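Local coordinates for protein nitrite oxidoreductase subunit A (Kuenenia stuttgartiensis, PDB 7B04) that is a molybdopterin oxidoreductase family member that carries an iron/sulfur cluster, a molybdenum atom and two MD1 groups, at residues F533-L544 against E842-P851; S1058-P1066 against I1094-V1103. All coordinates share one frame; numbering follows the deposited sequence.

Interaction 1: residues F533-L544 against E842-P851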
loop_
_atom_site.group_PDB
_atom_site.type_symbol
_atom_site.label_atom_id
_atom_site.label_comp_id
_atom_site.label_asym_id
_atom_site.label_seq_id
_atom_site.Cartn_x
_atom_site.Cartn_y
_atom_site.Cartn_z
ATOM N N PHE B 533 -25.416 -6.089 -4.141
ATOM C CA PHE B 533 -26.282 -7.220 -4.470
ATOM C C PHE B 533 -26.567 -7.295 -5.962
ATOM O O PHE B 533 -26.458 -8.363 -6.575
ATOM C CB PHE B 533 -27.584 -7.125 -3.680
ATOM C CG PHE B 533 -28.473 -8.323 -3.825
ATOM C CD1 PHE B 533 -28.264 -9.453 -3.054
ATOM C CD2 PHE B 533 -29.519 -8.320 -4.733
ATOM C CE1 PHE B 533 -29.085 -10.557 -3.183
ATOM C CE2 PHE B 533 -30.342 -9.420 -4.867
ATOM C CZ PHE B 533 -30.125 -10.541 -4.091
ATOM N N HIS B 534 -26.913 -6.167 -6.571
ATOM C CA HIS B 534 -27.336 -6.155 -7.968
ATOM C C HIS B 534 -26.169 -5.882 -8.897
ATOM O O HIS B 534 -26.310 -5.243 -9.946
ATOM C CB HIS B 534 -28.455 -5.132 -8.158
ATOM C CG HIS B 534 -29.717 -5.499 -7.447
ATOM N ND1 HIS B 534 -30.536 -6.526 -7.866
ATOM C CD2 HIS B 534 -30.291 -4.992 -6.331
ATOM C CE1 HIS B 534 -31.563 -6.630 -7.043
ATOM N NE2 HIS B 534 -31.439 -5.710 -6.102
ATOM N N ALA B 535 -24.979 -6.336 -8.491
ATOM C CA ALA B 535 -23.811 -6.254 -9.367
ATOM C C ALA B 535 -24.079 -6.923 -10.714
ATOM O O ALA B 535 -23.639 -6.430 -11.763
ATOM C CB ALA B 535 -22.590 -6.881 -8.674
ATOM N N THR B 536 -24.820 -8.031 -10.698
ATOM C CA THR B 536 -25.175 -8.735 -11.929
ATOM C C THR B 536 -25.828 -7.805 -12.938
ATOM O O THR B 536 -25.460 -7.792 -14.119
ATOM C CB THR B 536 -26.131 -9.894 -11.609
ATOM O OG1 THR B 536 -25.549 -10.750 -10.624
ATOM C CG2 THR B 536 -26.419 -10.719 -12.864
ATOM N N LEU B 537 -26.782 -7.007 -12.477
ATOM C CA LEU B 537 -27.420 -6.024 -13.341
ATOM C C LEU B 537 -26.439 -4.934 -13.741
ATOM O O LEU B 537 -26.427 -4.485 -14.895
ATOM C CB LEU B 537 -28.612 -5.399 -12.613
ATOM C CG LEU B 537 -29.881 -6.220 -12.487
ATOM C CD1 LEU B 537 -30.698 -5.625 -11.357
ATOM C CD2 LEU B 537 -30.641 -6.200 -13.795
ATOM N N MET B 538 -25.613 -4.498 -12.792
ATOM C CA MET B 538 -24.648 -3.434 -13.056
ATOM C C MET B 538 -23.655 -3.839 -14.141
ATOM O O MET B 538 -23.369 -3.060 -15.054
ATOM C CB MET B 538 -23.909 -3.083 -11.765
ATOM C CG MET B 538 -24.492 -1.907 -11.015
ATOM S SD MET B 538 -23.906 -1.932 -9.304
ATOM C CE MET B 538 -23.887 -0.200 -8.882
ATOM N N ASN B 539 -23.129 -5.063 -14.067
ATOM C CA ASN B 539 -22.160 -5.493 -15.069
ATOM C C ASN B 539 -22.814 -5.606 -16.437
ATOM O O ASN B 539 -22.220 -5.224 -17.453
ATOM C CB ASN B 539 -21.526 -6.815 -14.651
ATOM C CG ASN B 539 -20.851 -6.726 -13.305
ATOM O OD1 ASN B 539 -21.238 -7.408 -12.368
ATOM N ND2 ASN B 539 -19.839 -5.874 -13.201
ATOM N N ARG B 540 -24.039 -6.131 -16.483
ATOM C CA ARG B 540 -24.800 -6.106 -17.723
ATOM C C ARG B 540 -25.012 -4.672 -18.189
ATOM O O ARG B 540 -24.943 -4.380 -19.389
ATOM C CB ARG B 540 -26.139 -6.816 -17.532
ATOM C CG ARG B 540 -26.015 -8.308 -17.289
ATOM C CD ARG B 540 -27.341 -8.892 -16.842
ATOM N NE ARG B 540 -28.360 -8.774 -17.882
ATOM C CZ ARG B 540 -29.656 -8.979 -17.683
ATOM N NH1 ARG B 540 -30.100 -9.314 -16.478
ATOM N NH2 ARG B 540 -30.511 -8.848 -18.687
ATOM N N SER B 541 -25.273 -3.762 -17.246
ATOM C CA SER B 541 -25.425 -2.353 -17.587
ATOM C C SER B 541 -24.145 -1.771 -18.177
ATOM O O SER B 541 -24.201 -0.832 -18.977
ATOM C CB SER B 541 -25.851 -1.569 -16.345
ATOM O OG SER B 541 -25.848 -0.174 -16.576
ATOM N N TYR B 542 -22.986 -2.307 -17.789
ATOM C CA TYR B 542 -21.701 -1.771 -18.219
ATOM C C TYR B 542 -21.346 -2.098 -19.667
ATOM O O TYR B 542 -20.335 -1.588 -20.162
ATOM C CB TYR B 542 -20.597 -2.281 -17.289
ATOM C CG TYR B 542 -20.720 -1.754 -15.877
ATOM C CD1 TYR B 542 -21.400 -0.573 -15.618
ATOM C CD2 TYR B 542 -20.165 -2.439 -14.804
ATOM C CE1 TYR B 542 -21.520 -0.084 -14.334
ATOM C CE2 TYR B 542 -20.279 -1.956 -13.513
ATOM C CZ TYR B 542 -20.959 -0.778 -13.285
ATOM O OH TYR B 542 -21.080 -0.288 -12.007
ATOM N N TYR B 543 -22.136 -2.920 -20.360
ATOM C CA TYR B 543 -21.910 -3.176 -21.778
ATOM C C TYR B 543 -22.833 -2.384 -22.694
ATOM O O TYR B 543 -22.518 -2.236 -23.880
ATOM C CB TYR B 543 -22.066 -4.668 -22.106
ATOM C CG TYR B 543 -20.842 -5.523 -21.834
ATOM C CD1 TYR B 543 -20.105 -5.373 -20.668
ATOM C CD2 TYR B 543 -20.416 -6.475 -22.755
ATOM C CE1 TYR B 543 -18.987 -6.154 -20.419
ATOM C CE2 TYR B 543 -19.297 -7.257 -22.517
ATOM C CZ TYR B 543 -18.586 -7.088 -21.347
ATOM O OH TYR B 543 -17.473 -7.856 -21.097
ATOM N N LEU B 544 -23.954 -1.876 -22.181
ATOM C CA LEU B 544 -24.929 -1.204 -23.042
ATOM C C LEU B 544 -24.334 -0.043 -23.828
ATOM O O LEU B 544 -24.499 -0.019 -25.060
ATOM C CB LEU B 544 -26.133 -0.760 -22.204
ATOM C CG LEU B 544 -27.083 -1.862 -21.741
ATOM C CD1 LEU B 544 -28.093 -1.305 -20.758
ATOM C CD2 LEU B 544 -27.785 -2.493 -22.929
ATOM N N GLU B 842 -35.731 -9.712 -13.975
ATOM C CA GLU B 842 -34.469 -9.146 -14.427
ATOM C C GLU B 842 -34.129 -9.602 -15.842
ATOM O O GLU B 842 -32.957 -9.649 -16.218
ATOM C CB GLU B 842 -33.351 -9.519 -13.455
ATOM C CG GLU B 842 -32.994 -8.438 -12.444
ATOM C CD GLU B 842 -32.342 -9.009 -11.198
ATOM O OE1 GLU B 842 -32.990 -9.827 -10.511
ATOM O OE2 GLU B 842 -31.178 -8.660 -10.915
ATOM N N ASN B 843 -35.146 -9.958 -16.632
ATOM C CA ASN B 843 -34.907 -10.272 -18.038
ATOM C C ASN B 843 -34.323 -9.073 -18.775
ATOM O O ASN B 843 -33.418 -9.224 -19.604
ATOM C CB ASN B 843 -36.201 -10.744 -18.704
ATOM C CG ASN B 843 -37.349 -9.773 -18.514
ATOM O OD1 ASN B 843 -37.182 -8.695 -17.945
ATOM N ND2 ASN B 843 -38.527 -10.152 -18.995
ATOM N N PHE B 844 -34.826 -7.880 -18.485
ATOM C CA PHE B 844 -34.247 -6.644 -18.984
ATOM C C PHE B 844 -33.160 -6.155 -18.035
ATOM O O PHE B 844 -33.137 -6.491 -16.849
ATOM C CB PHE B 844 -35.315 -5.560 -19.130
ATOM C CG PHE B 844 -36.208 -5.739 -20.320
ATOM C CD1 PHE B 844 -35.805 -5.312 -21.573
ATOM C CD2 PHE B 844 -37.456 -6.322 -20.184
ATOM C CE1 PHE B 844 -36.626 -5.470 -22.670
ATOM C CE2 PHE B 844 -38.282 -6.483 -21.277
ATOM C CZ PHE B 844 -37.867 -6.055 -22.521
ATOM N N ILE B 845 -32.250 -5.345 -18.574
ATOM C CA ILE B 845 -31.260 -4.663 -17.746
ATOM C C ILE B 845 -31.991 -3.513 -17.056
ATOM O O ILE B 845 -32.223 -2.458 -17.649
ATOM C CB ILE B 845 -30.061 -4.176 -18.561
ATOM C CG1 ILE B 845 -29.316 -5.371 -19.162
ATOM C CG2 ILE B 845 -29.123 -3.354 -17.692
ATOM C CD1 ILE B 845 -28.275 -4.993 -20.189
ATOM N N VAL B 846 -32.366 -3.726 -15.800
ATOM C CA VAL B 846 -33.169 -2.781 -15.038
ATOM C C VAL B 846 -32.387 -2.365 -13.801
ATOM O O VAL B 846 -31.515 -3.096 -13.320
ATOM C CB VAL B 846 -34.537 -3.396 -14.659
ATOM C CG1 VAL B 846 -34.360 -4.522 -13.646
ATOM C CG2 VAL B 846 -35.502 -2.333 -14.142
ATOM N N HIS B 847 -32.695 -1.176 -13.289
ATOM C CA HIS B 847 -32.130 -0.721 -12.028
ATOM C C HIS B 847 -32.970 -1.249 -10.874
ATOM O O HIS B 847 -34.203 -1.171 -10.906
ATOM C CB HIS B 847 -32.061 0.804 -11.966
ATOM C CG HIS B 847 -31.605 1.325 -10.640
ATOM N ND1 HIS B 847 -32.475 1.583 -9.602
ATOM C CD2 HIS B 847 -30.368 1.615 -10.175
ATOM C CE1 HIS B 847 -31.794 2.021 -8.559
ATOM N NE2 HIS B 847 -30.513 2.051 -8.880
ATOM N N ARG B 848 -32.300 -1.787 -9.861
ATOM C CA ARG B 848 -32.967 -2.293 -8.672
ATOM C C ARG B 848 -32.231 -1.801 -7.437
ATOM O O ARG B 848 -30.998 -1.731 -7.426
ATOM C CB ARG B 848 -33.025 -3.827 -8.669
ATOM C CG ARG B 848 -33.858 -4.423 -9.790
ATOM C CD ARG B 848 -33.957 -5.933 -9.657
ATOM N NE ARG B 848 -34.725 -6.326 -8.479
ATOM C CZ ARG B 848 -34.938 -7.584 -8.110
ATOM N NH1 ARG B 848 -35.651 -7.846 -7.023
ATOM N NH2 ARG B 848 -34.439 -8.582 -8.826
ATOM N N GLU B 849 -32.993 -1.469 -6.400
ATOM C CA GLU B 849 -32.412 -1.039 -5.140
ATOM C C GLU B 849 -31.900 -2.252 -4.374
ATOM O O GLU B 849 -32.336 -3.383 -4.591
ATOM C CB GLU B 849 -33.434 -0.277 -4.295
ATOM C CG GLU B 849 -33.916 1.033 -4.905
ATOM C CD GLU B 849 -32.826 2.088 -4.985
ATOM O OE1 GLU B 849 -31.912 2.077 -4.134
ATOM O OE2 GLU B 849 -32.886 2.937 -5.899
ATOM N N GLY B 850 -30.918 -2.019 -3.514
ATOM C CA GLY B 850 -30.343 -3.092 -2.746
ATOM C C GLY B 850 -31.284 -3.633 -1.690
ATOM O O GLY B 850 -32.153 -2.923 -1.172
ATOM N N PRO B 851 -31.130 -4.918 -1.352
ATOM C CA PRO B 851 -31.934 -5.493 -0.264
ATOM C C PRO B 851 -31.626 -4.881 1.086
ATOM O O PRO B 851 -32.436 -5.018 2.009
ATOM C CB PRO B 851 -31.565 -6.985 -0.297
ATOM C CG PRO B 851 -30.989 -7.206 -1.654
ATOM C CD PRO B 851 -30.304 -5.931 -2.020
#

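Interaction 2: residues S1058-P1066 against I1094-V1103. With MD1 (phosphoric acid 4-(2-amino-4-oxo-3,4,5,6,-tetrahydro-pteridin-6-yl)-2-hydroxy-3,4-dimercapto-but-3-en-yl ester guanylate ester), chain C.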
loop_
_atom_site.group_PDB
_atom_site.type_symbol
_atom_site.label_atom_id
_atom_site.label_comp_id
_atom_site.label_asym_id
_atom_site.label_seq_id
_atom_site.Cartn_x
_atom_site.Cartn_y
_atom_site.Cartn_z
ATOM N N SER B 1058 -17.473 -6.779 11.434
ATOM C CA SER B 1058 -18.579 -6.775 12.383
ATOM C C SER B 1058 -19.861 -6.193 11.803
ATOM O O SER B 1058 -20.934 -6.399 12.381
ATOM C CB SER B 1058 -18.191 -5.995 13.643
ATOM O OG SER B 1058 -17.120 -6.622 14.325
ATOM N N ILE B 1059 -19.778 -5.479 10.683
ATOM C CA ILE B 1059 -20.938 -4.820 10.092
ATOM C C ILE B 1059 -21.160 -5.315 8.669
ATOM O O ILE B 1059 -21.607 -4.557 7.800
ATOM C CB ILE B 1059 -20.767 -3.289 10.133
ATOM C CG1 ILE B 1059 -19.373 -2.885 9.639
ATOM C CG2 ILE B 1059 -20.986 -2.771 11.545
ATOM C CD1 ILE B 1059 -19.295 -2.555 8.163
ATOM N N THR B 1060 -20.885 -6.591 8.427
ATOM C CA THR B 1060 -20.936 -7.157 7.089
ATOM C C THR B 1060 -21.680 -8.484 7.124
ATOM O O THR B 1060 -21.782 -9.138 8.166
ATOM C CB THR B 1060 -19.526 -7.358 6.524
ATOM O OG1 THR B 1060 -19.605 -7.695 5.134
ATOM C CG2 THR B 1060 -18.841 -8.472 7.261
ATOM N N ARG B 1061 -22.225 -8.865 5.970
ATOM C CA ARG B 1061 -23.108 -10.020 5.899
ATOM C C ARG B 1061 -23.036 -10.670 4.527
ATOM O O ARG B 1061 -22.655 -10.045 3.533
ATOM C CB ARG B 1061 -24.556 -9.618 6.192
ATOM C CG ARG B 1061 -25.590 -10.628 5.804
ATOM C CD ARG B 1061 -27.029 -10.291 6.036
ATOM N NE ARG B 1061 -27.698 -11.562 5.842
ATOM C CZ ARG B 1061 -27.806 -12.470 6.799
ATOM N NH1 ARG B 1061 -27.340 -12.213 8.014
ATOM N NH2 ARG B 1061 -28.375 -13.631 6.543
ATOM N N ASP B 1062 -23.435 -11.941 4.489
ATOM C CA ASP B 1062 -23.521 -12.698 3.258
ATOM C C ASP B 1062 -24.925 -12.586 2.678
ATOM O O ASP B 1062 -25.921 -12.645 3.406
ATOM C CB ASP B 1062 -23.185 -14.163 3.514
ATOM C CG ASP B 1062 -23.184 -14.976 2.253
ATOM O OD1 ASP B 1062 -22.352 -14.682 1.372
ATOM O OD2 ASP B 1062 -24.017 -15.898 2.138
ATOM N N TRP B 1063 -24.995 -12.428 1.360
ATOM C CA TRP B 1063 -26.254 -12.342 0.628
ATOM C C TRP B 1063 -26.278 -13.443 -0.423
ATOM O O TRP B 1063 -25.347 -13.554 -1.228
ATOM C CB TRP B 1063 -26.416 -10.963 -0.014
ATOM C CG TRP B 1063 -26.663 -9.877 0.986
ATOM C CD1 TRP B 1063 -25.737 -9.040 1.538
ATOM C CD2 TRP B 1063 -27.924 -9.511 1.558
ATOM N NE1 TRP B 1063 -26.344 -8.175 2.416
ATOM C CE2 TRP B 1063 -27.686 -8.444 2.446
ATOM C CE3 TRP B 1063 -29.231 -9.983 1.403
ATOM C CZ2 TRP B 1063 -28.708 -7.841 3.176
ATOM C CZ3 TRP B 1063 -30.243 -9.383 2.129
ATOM C CH2 TRP B 1063 -29.976 -8.323 3.004
ATOM N N SER B 1064 -27.326 -14.263 -0.402
ATOM C CA SER B 1064 -27.482 -15.365 -1.354
ATOM C C SER B 1064 -28.282 -14.877 -2.558
ATOM O O SER B 1064 -29.508 -14.776 -2.502
ATOM C CB SER B 1064 -28.156 -16.556 -0.685
ATOM O OG SER B 1064 -28.156 -17.680 -1.545
ATOM N N MET B 1065 -27.593 -14.596 -3.658
ATOM C CA MET B 1065 -28.255 -14.087 -4.857
ATOM C C MET B 1065 -29.002 -15.196 -5.584
ATOM O O MET B 1065 -28.389 -16.207 -5.940
ATOM C CB MET B 1065 -27.249 -13.472 -5.809
ATOM C CG MET B 1065 -26.821 -12.097 -5.426
ATOM S SD MET B 1065 -25.775 -12.159 -3.977
ATOM C CE MET B 1065 -25.030 -10.561 -4.146
ATOM N N PRO B 1066 -30.306 -15.053 -5.825
ATOM C CA PRO B 1066 -30.975 -15.986 -6.743
ATOM C C PRO B 1066 -30.411 -15.933 -8.153
ATOM O O PRO B 1066 -30.400 -16.956 -8.848
ATOM C CB PRO B 1066 -32.441 -15.528 -6.701
ATOM C CG PRO B 1066 -32.567 -14.736 -5.436
ATOM C CD PRO B 1066 -31.240 -14.073 -5.248
ATOM N N ILE B 1094 -22.200 -17.964 -6.439
ATOM C CA ILE B 1094 -22.471 -16.830 -5.555
ATOM C C ILE B 1094 -21.274 -15.898 -5.513
ATOM O O ILE B 1094 -20.135 -16.323 -5.276
ATOM C CB ILE B 1094 -22.816 -17.287 -4.130
ATOM C CG1 ILE B 1094 -24.217 -17.878 -4.043
ATOM C CG2 ILE B 1094 -22.771 -16.114 -3.193
ATOM C CD1 ILE B 1094 -24.711 -18.044 -2.580
ATOM N N ASN B 1095 -21.536 -14.610 -5.726
ATOM C CA ASN B 1095 -20.520 -13.564 -5.699
ATOM C C ASN B 1095 -20.787 -12.702 -4.473
ATOM O O ASN B 1095 -21.728 -11.900 -4.460
ATOM C CB ASN B 1095 -20.574 -12.728 -6.969
ATOM C CG ASN B 1095 -19.205 -12.281 -7.419
ATOM O OD1 ASN B 1095 -18.384 -13.093 -7.849
ATOM N ND2 ASN B 1095 -18.938 -10.987 -7.309
ATOM N N THR B 1096 -19.985 -12.894 -3.430
ATOM C CA THR B 1096 -20.273 -12.286 -2.139
ATOM C C THR B 1096 -20.186 -10.768 -2.213
ATOM O O THR B 1096 -19.397 -10.194 -2.976
ATOM C CB THR B 1096 -19.315 -12.797 -1.083
ATOM O OG1 THR B 1096 -18.016 -12.246 -1.325
ATOM C CG2 THR B 1096 -19.286 -14.317 -1.095
ATOM N N VAL B 1097 -21.018 -10.117 -1.403
ATOM C CA VAL B 1097 -21.127 -8.660 -1.401
ATOM C C VAL B 1097 -20.965 -8.112 0.012
ATOM O O VAL B 1097 -21.905 -8.183 0.818
ATOM C CB VAL B 1097 -22.473 -8.235 -2.003
ATOM C CG1 VAL B 1097 -22.406 -8.391 -3.486
ATOM C CG2 VAL B 1097 -23.634 -9.079 -1.414
ATOM N N PRO B 1098 -19.806 -7.545 0.359
ATOM C CA PRO B 1098 -19.669 -6.957 1.700
ATOM C C PRO B 1098 -20.246 -5.561 1.818
ATOM O O PRO B 1098 -20.491 -5.107 2.945
ATOM C CB PRO B 1098 -18.149 -6.948 1.932
ATOM C CG PRO B 1098 -17.588 -7.870 0.897
ATOM C CD PRO B 1098 -18.492 -7.730 -0.280
ATOM N N LYS B 1099 -20.484 -4.875 0.702
ATOM C CA LYS B 1099 -20.939 -3.490 0.729
ATOM C C LYS B 1099 -22.453 -3.337 0.828
ATOM O O LYS B 1099 -22.929 -2.213 1.033
ATOM C CB LYS B 1099 -20.411 -2.749 -0.501
ATOM C CG LYS B 1099 -18.897 -2.670 -0.492
ATOM C CD LYS B 1099 -18.334 -1.883 -1.653
ATOM C CE LYS B 1099 -16.816 -1.866 -1.571
ATOM N NZ LYS B 1099 -16.194 -1.046 -2.638
ATOM N N GLU B 1100 -23.223 -4.417 0.689
ATOM C CA GLU B 1100 -24.666 -4.327 0.902
ATOM C C GLU B 1100 -24.889 -4.289 2.407
ATOM O O GLU B 1100 -25.215 -5.286 3.059
ATOM C CB GLU B 1100 -25.404 -5.482 0.241
ATOM C CG GLU B 1100 -25.878 -5.145 -1.151
ATOM C CD GLU B 1100 -27.167 -4.347 -1.157
ATOM O OE1 GLU B 1100 -27.447 -3.703 -2.187
ATOM O OE2 GLU B 1100 -27.896 -4.366 -0.142
ATOM N N THR B 1101 -24.703 -3.097 2.960
ATOM C CA THR B 1101 -24.836 -2.881 4.388
ATOM C C THR B 1101 -24.986 -1.390 4.633
ATOM O O THR B 1101 -24.548 -0.563 3.829
ATOM C CB THR B 1101 -23.626 -3.431 5.159
ATOM O OG1 THR B 1101 -23.982 -3.653 6.530
ATOM C CG2 THR B 1101 -22.448 -2.462 5.093
ATOM N N LEU B 1102 -25.648 -1.066 5.733
ATOM C CA LEU B 1102 -25.681 0.284 6.265
ATOM C C LEU B 1102 -25.365 0.217 7.747
ATOM O O LEU B 1102 -25.607 -0.795 8.404
ATOM C CB LEU B 1102 -27.008 0.990 6.041
ATOM C CG LEU B 1102 -27.346 1.202 4.571
ATOM C CD1 LEU B 1102 -28.837 1.170 4.400
ATOM C CD2 LEU B 1102 -26.770 2.508 4.067
ATOM N N VAL B 1103 -24.814 1.308 8.258
ATOM C CA VAL B 1103 -24.242 1.305 9.631
ATOM C C VAL B 1103 -24.749 2.491 10.438
ATOM O O VAL B 1103 -25.169 3.444 9.851
ATOM C CB VAL B 1103 -22.709 1.377 9.481
ATOM C CG1 VAL B 1103 -21.959 0.973 10.719
ATOM C CG2 VAL B 1103 -22.240 0.518 8.342
HETATM P PB MD1 C . -7.310 -13.732 1.107
HETATM O O3B MD1 C . -6.217 -12.558 1.473
HETATM O O1B MD1 C . -7.727 -14.400 2.394
HETATM O O2B MD1 C . -6.654 -14.752 0.208
HETATM O O3A MD1 C . -8.648 -13.140 0.338
HETATM C C10 MD1 C . -8.636 -11.912 -0.330
HETATM C C11 MD1 C . -10.005 -11.202 -0.119
HETATM O O11 MD1 C . -9.871 -10.154 1.093
HETATM C C12 MD1 C . -10.432 -10.633 -1.247
HETATM S S12 MD1 C . -9.341 -10.639 -2.699
HETATM C C13 MD1 C . -11.816 -9.952 -1.463
HETATM S S13 MD1 C . -12.046 -9.279 -3.136
HETATM C C14 MD1 C . -12.920 -9.767 -0.532
HETATM N N15 MD1 C . -12.927 -8.200 -0.204
HETATM C C16 MD1 C . -13.669 -7.804 0.929
HETATM C C15 MD1 C . -13.947 -6.357 1.134
HETATM O O14 MD1 C . -13.555 -5.567 0.344
HETATM N N17 MD1 C . -14.716 -5.908 2.325
HETATM C C17 MD1 C . -15.219 -6.939 3.356
HETATM N N16 MD1 C . -15.973 -6.498 4.515
HETATM N N18 MD1 C . -14.947 -8.410 3.159
HETATM C C20 MD1 C . -14.208 -8.869 2.012
HETATM N N8 MD1 C . -13.975 -10.247 1.881
HETATM C C7 MD1 C . -13.068 -10.696 0.644
HETATM P PA MD1 C . -4.716 -12.875 2.082
HETATM O O1A MD1 C . -3.753 -11.776 1.705
HETATM O O2A MD1 C . -4.841 -12.945 3.576
HETATM O "O5'" MD1 C . -4.105 -14.330 1.617
HETATM C "C5'" MD1 C . -2.753 -14.549 1.909
HETATM C "C4'" MD1 C . -2.597 -15.388 3.225
HETATM O "O4'" MD1 C . -1.638 -16.585 2.967
HETATM C "C1'" MD1 C . -0.280 -16.169 3.609
HETATM N N9 MD1 C . 0.850 -16.389 2.664
HETATM C C4 MD1 C . 1.167 -17.628 2.328
HETATM N N3 MD1 C . 0.579 -18.933 2.727
HETATM C C2 MD1 C . 1.138 -20.166 2.191
HETATM N N2 MD1 C . 0.560 -21.431 2.583
HETATM N N1 MD1 C . 2.252 -20.139 1.278
HETATM C C6 MD1 C . 2.812 -18.880 0.899
HETATM O O6 MD1 C . 3.728 -18.851 0.149
HETATM C C5 MD1 C . 2.221 -17.582 1.466
HETATM N N7 MD1 C . 2.536 -16.304 1.289
HETATM C C8 MD1 C . 1.692 -15.552 2.029
HETATM C "C2'" MD1 C . -0.397 -14.937 3.908
HETATM O "O2'" MD1 C . 0.335 -14.645 5.135
HETATM C "C3'" MD1 C . -2.021 -14.698 4.134
HETATM O "O3'" MD1 C . -2.395 -15.177 5.459
#

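Interaction 1: residues F533-L544 against E842-P851
The imidazole of H534 lies between two groups. R848 CB sits over one face, 3.5 Å from the centroid of the H534 ring, while CD2 of the neighbouring F533 covers the opposite face near its centre. At the edge, in the imidazole plane, comes E842 OE2. A second flat surface is the ring of F533, where P851 CG makes a CH-pi contact 3.6 Å from the F533 centroid; a proline suits this place because its rigid ring offers C-H groups to the aromatic face. The guanidinium of R848 lays one face toward H534 CE1, the two planes inclined by 43°, with the carboxylate carbon of E842 at its edge. R848 NH2 forms a salt bridge with E842 OE1, and R848 NH1 is bound in addition by N889 and N859, so the group is fixed in rotation from several sides.

R540 is the main polar link. Its chain bends at chi3 (64°), bringing the guanidinium edge round to two successive carbonyls: NH1 donates to E842 O at 2.9 Å in an almost straight bond (174°), and NH2 donates to N843 O at 3.1 Å from above that carbonyl's plane. Arginine is apt here, since one planar group satisfies two buried main-chain oxygens of a loop. The aliphatic side is plainer: L537 CD2 meets V846 CG1 at 4.1 Å, and L544 and I845 reach tip to tip, L544 CG to I845 CD1 3.7 Å. These forked ends pack closely, with I845 CG2 against S541 CA.

The buried contact packs helix 535-541 (H534 at its N-cap position), which comes after helix 527-530 behind strand 521-525 of the five-stranded parallel sheet, against 842-851, which runs through the weakly bonded edge strand 847-848 of a three-stranded sheet to P851.

Interaction 2: residues S1058-P1066 against I1094-V1103
T1060 and P1098 meet in the pocket of one MD1 group, of which both are part. The ring of P1098 lies over a face of the pterin, its CB 3.3 Å from MD1 C17, a compact, rigid apolar ring that can lie against the flat pterin; T1060 OG1 stands off the same face, 3.9 Å from MD1 N16. The next residue, K1099, turns the other way and forms a salt bridge with a phosphate oxygen of the second MD1, so this segment borders both cofactor pockets.

The two segments run roughly antiparallel, and their cross-links are side-chain donors to main-chain carbonyls. W1063 NE1 donates to E1100 O at 3.2 Å, arriving in the carbonyl plane on a lone pair, though the oxygen is tilted 23° from the indole plane. E1100 is the centre of an inverse gamma turn, consistent with a carbonyl turned to where the indole meets it. T1101 OG1, anti to its own nitrogen (chi1 -159°), gives its proton to I1059 O at 2.8 Å from above the carbonyl plane. Between these polar links and the far end, V1097 CG2 fits against W1063 CD1 at 3.6 Å, and M1065 CE meets both V1097 methyls tip to tip. The flexible methionine, bent at chi2, can follow the shape of the valine. I1059 CG2 and V1103 CG1 touch at 4.0 Å, near the other end of the contact.

T1096, bound through OG1 to K661 and W272, lies about 9 Å from the molybdenum atom by its side chain. Around the pair, helix 882-887 packs on W1063, helix 615-618 covers D1062, I1094 and T1096, and strand 911-914 supports I1059 and V1103, beside strand 1102-1109 of the six-stranded sheet.

From the N terminus, the chain passes four strands of the five-stranded parallel sheet and reaches 533-544, before the last strand 558-561; almost 300 residues later 842-851 returns to 533-544, so interaction 1 closes a very long loop. Only then does 1058-1066 appear, and after 27 intervening residues 1094-1103 closes the short loop of interaction 2. The two are in series, neither nested nor crossed. In space they adjoin, their centres about 16 Å apart. E1100 of interaction 2 packs on F533 and G850, and F533 also touches M1065. H1068, in the short loop, hydrogen-bonds both T536 and N1095. A helix between the parallel sheet's last two strands, the small sheet and the C-terminal cofactor-binding segment are thereby joined.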